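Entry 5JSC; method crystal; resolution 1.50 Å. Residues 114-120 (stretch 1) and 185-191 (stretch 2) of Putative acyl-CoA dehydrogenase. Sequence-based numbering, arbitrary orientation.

Stretch 1, residues 114-120: LGSGAIS
Stretch 2 (185-191) DFYVVFA

Residues 114-120 belong to a helix that extends beyond both ends of the stretch, whereas 186-191 form a strand that continues past A191, with D185 in the loop before it. The helical phi/psi pairs run from -59/-42 at L114 to -56/-41 at S120, but S116, at -105/-8, departs from the ideal. The bonding records the same kink: the N atoms of S116 and I119 lack a bond to the turn before, I119 N instead reaches S116 O at 2.9 Å, and G117 N makes a weak bond to L114 O at 3.4 Å. S120 N to S116 O, 3.1 Å, restores the regular i to i-4 pattern. The strand is extended, from -156/160 at F186 through -82/112 at V188 to -104/131 at F190. The two axes approach to 8.0 Å, with 66° between their N-to-C directions. Register is set by G115 and V188, whose CA atoms lie 6.6 Å apart.

Strand alternation directs F186 (chi1 66°, chi2 87°) and V188 (t) toward the helix, while Y187 (m) points away. G115 has no side chain, and its carbonyl meets both inward residues: G115 O lies 3.3 Å from V188 CG2 and 3.7 Å from F186 CE1, the latter near the ring plane, at its edge. No hydrogen bond crosses the interface; the remaining contacts are carbon-to-carbon packing between apolar side chains.

From the helix, A118 and I119 point toward the strand. I119 (chi1 m, chi2 t) extends CD1 to 3.7 Å from F186 CE1, and its CG1 sits 4.1 Å from V188 CG2. A118 CB packs 3.9 Å from V188 CG1. F190 (chi1 -60°, chi2 84°) starts sideways, yet its ring end comes nearer, placing CZ 4.5 Å from A118 CB. V188 thus touches G115, A118 and I119, and the contact buries 221 Å² in total.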

# COMPACT_ATOMS: atom_id res chain seq x y z
N LEU C 114 -2.29 33.08 -3.62
CA LEU C 114 -1.65 32.89 -2.32
C LEU C 114 -0.90 34.14 -1.87
O LEU C 114 -0.97 34.53 -0.70
CB LEU C 114 -0.70 31.69 -2.39
CG LEU C 114 0.09 31.41 -1.11
CD1 LEU C 114 -0.83 31.01 0.03
CD2 LEU C 114 1.15 30.33 -1.37
N GLY C 115 -0.19 34.80 -2.80
CA GLY C 115 0.59 35.97 -2.46
C GLY C 115 -0.23 37.18 -2.08
O GLY C 115 0.28 38.06 -1.38
N SER C 116 -1.48 37.27 -2.54
CA SER C 116 -2.32 38.39 -2.16
C SER C 116 -3.39 38.04 -1.14
O SER C 116 -4.07 38.94 -0.65
CB SER C 116 -3.01 38.99 -3.40
OG SER C 116 -3.97 38.09 -3.96
N GLY C 117 -3.55 36.75 -0.81
CA GLY C 117 -4.68 36.36 0.02
C GLY C 117 -4.69 37.02 1.38
O GLY C 117 -5.76 37.35 1.91
N ALA C 118 -3.51 37.21 1.99
CA ALA C 118 -3.48 37.85 3.30
C ALA C 118 -3.95 39.29 3.21
O ALA C 118 -4.47 39.83 4.20
CB ALA C 118 -2.08 37.76 3.90
N ILE C 119 -3.81 39.92 2.04
CA ILE C 119 -4.30 41.29 1.86
C ILE C 119 -5.81 41.28 1.67
O ILE C 119 -6.53 42.12 2.23
CB ILE C 119 -3.58 41.97 0.68
CG1 ILE C 119 -2.06 41.94 0.89
CG2 ILE C 119 -4.06 43.41 0.48
CD1 ILE C 119 -1.26 42.47 -0.30
N SER C 120 -6.33 40.34 0.87
CA SER C 120 -7.79 40.19 0.77
C SER C 120 -8.41 39.96 2.15
O SER C 120 -9.47 40.51 2.46
CB SER C 120 -8.15 39.02 -0.15
OG SER C 120 -7.89 39.33 -1.51
N ASP C 185 6.69 41.85 -7.13
CA ASP C 185 6.64 43.28 -6.84
C ASP C 185 6.44 43.58 -5.36
O ASP C 185 6.78 44.68 -4.91
CB ASP C 185 5.52 43.93 -7.67
CG ASP C 185 5.84 43.92 -9.15
OD1 ASP C 185 6.79 44.64 -9.55
OD2 ASP C 185 5.18 43.20 -9.91
N PHE C 186 5.93 42.62 -4.61
CA PHE C 186 5.82 42.75 -3.16
C PHE C 186 5.78 41.36 -2.57
O PHE C 186 5.46 40.38 -3.26
CB PHE C 186 4.58 43.56 -2.75
CG PHE C 186 3.28 42.87 -3.08
CD1 PHE C 186 2.71 41.95 -2.19
CD2 PHE C 186 2.64 43.11 -4.29
CE1 PHE C 186 1.53 41.30 -2.51
CE2 PHE C 186 1.46 42.47 -4.61
CZ PHE C 186 0.90 41.56 -3.72
N TYR C 187 6.09 41.29 -1.28
CA TYR C 187 6.08 40.07 -0.49
C TYR C 187 5.22 40.30 0.73
O TYR C 187 5.41 41.30 1.43
CB TYR C 187 7.51 39.69 -0.05
CG TYR C 187 8.45 39.46 -1.20
CD1 TYR C 187 9.16 40.52 -1.77
CD2 TYR C 187 8.63 38.19 -1.73
CE1 TYR C 187 10.01 40.31 -2.83
CE2 TYR C 187 9.48 37.97 -2.79
CZ TYR C 187 10.17 39.03 -3.34
OH TYR C 187 11.01 38.79 -4.41
N VAL C 188 4.28 39.40 1.00
CA VAL C 188 3.64 39.37 2.31
C VAL C 188 4.58 38.59 3.23
O VAL C 188 4.78 37.38 3.05
CB VAL C 188 2.25 38.73 2.26
CG1 VAL C 188 1.69 38.59 3.67
CG2 VAL C 188 1.31 39.58 1.42
N VAL C 189 5.17 39.28 4.20
CA VAL C 189 6.24 38.72 5.04
C VAL C 189 5.71 38.56 6.45
O VAL C 189 5.14 39.50 7.02
CB VAL C 189 7.48 39.63 5.04
CG1 VAL C 189 8.59 39.03 5.92
CG2 VAL C 189 7.99 39.87 3.62
N PHE C 190 5.93 37.38 7.04
CA PHE C 190 5.56 37.12 8.42
C PHE C 190 6.82 37.15 9.26
O PHE C 190 7.83 36.53 8.90
CB PHE C 190 4.82 35.78 8.55
CG PHE C 190 3.56 35.75 7.74
CD1 PHE C 190 3.59 35.43 6.39
CD2 PHE C 190 2.35 36.10 8.32
CE1 PHE C 190 2.44 35.43 5.62
CE2 PHE C 190 1.18 36.11 7.56
CZ PHE C 190 1.23 35.77 6.21
N ALA C 191 6.78 37.89 10.37
CA ALA C 191 7.98 38.13 11.16
C ALA C 191 7.61 38.15 12.63
O ALA C 191 6.47 38.45 13.01
CB ALA C 191 8.66 39.46 10.77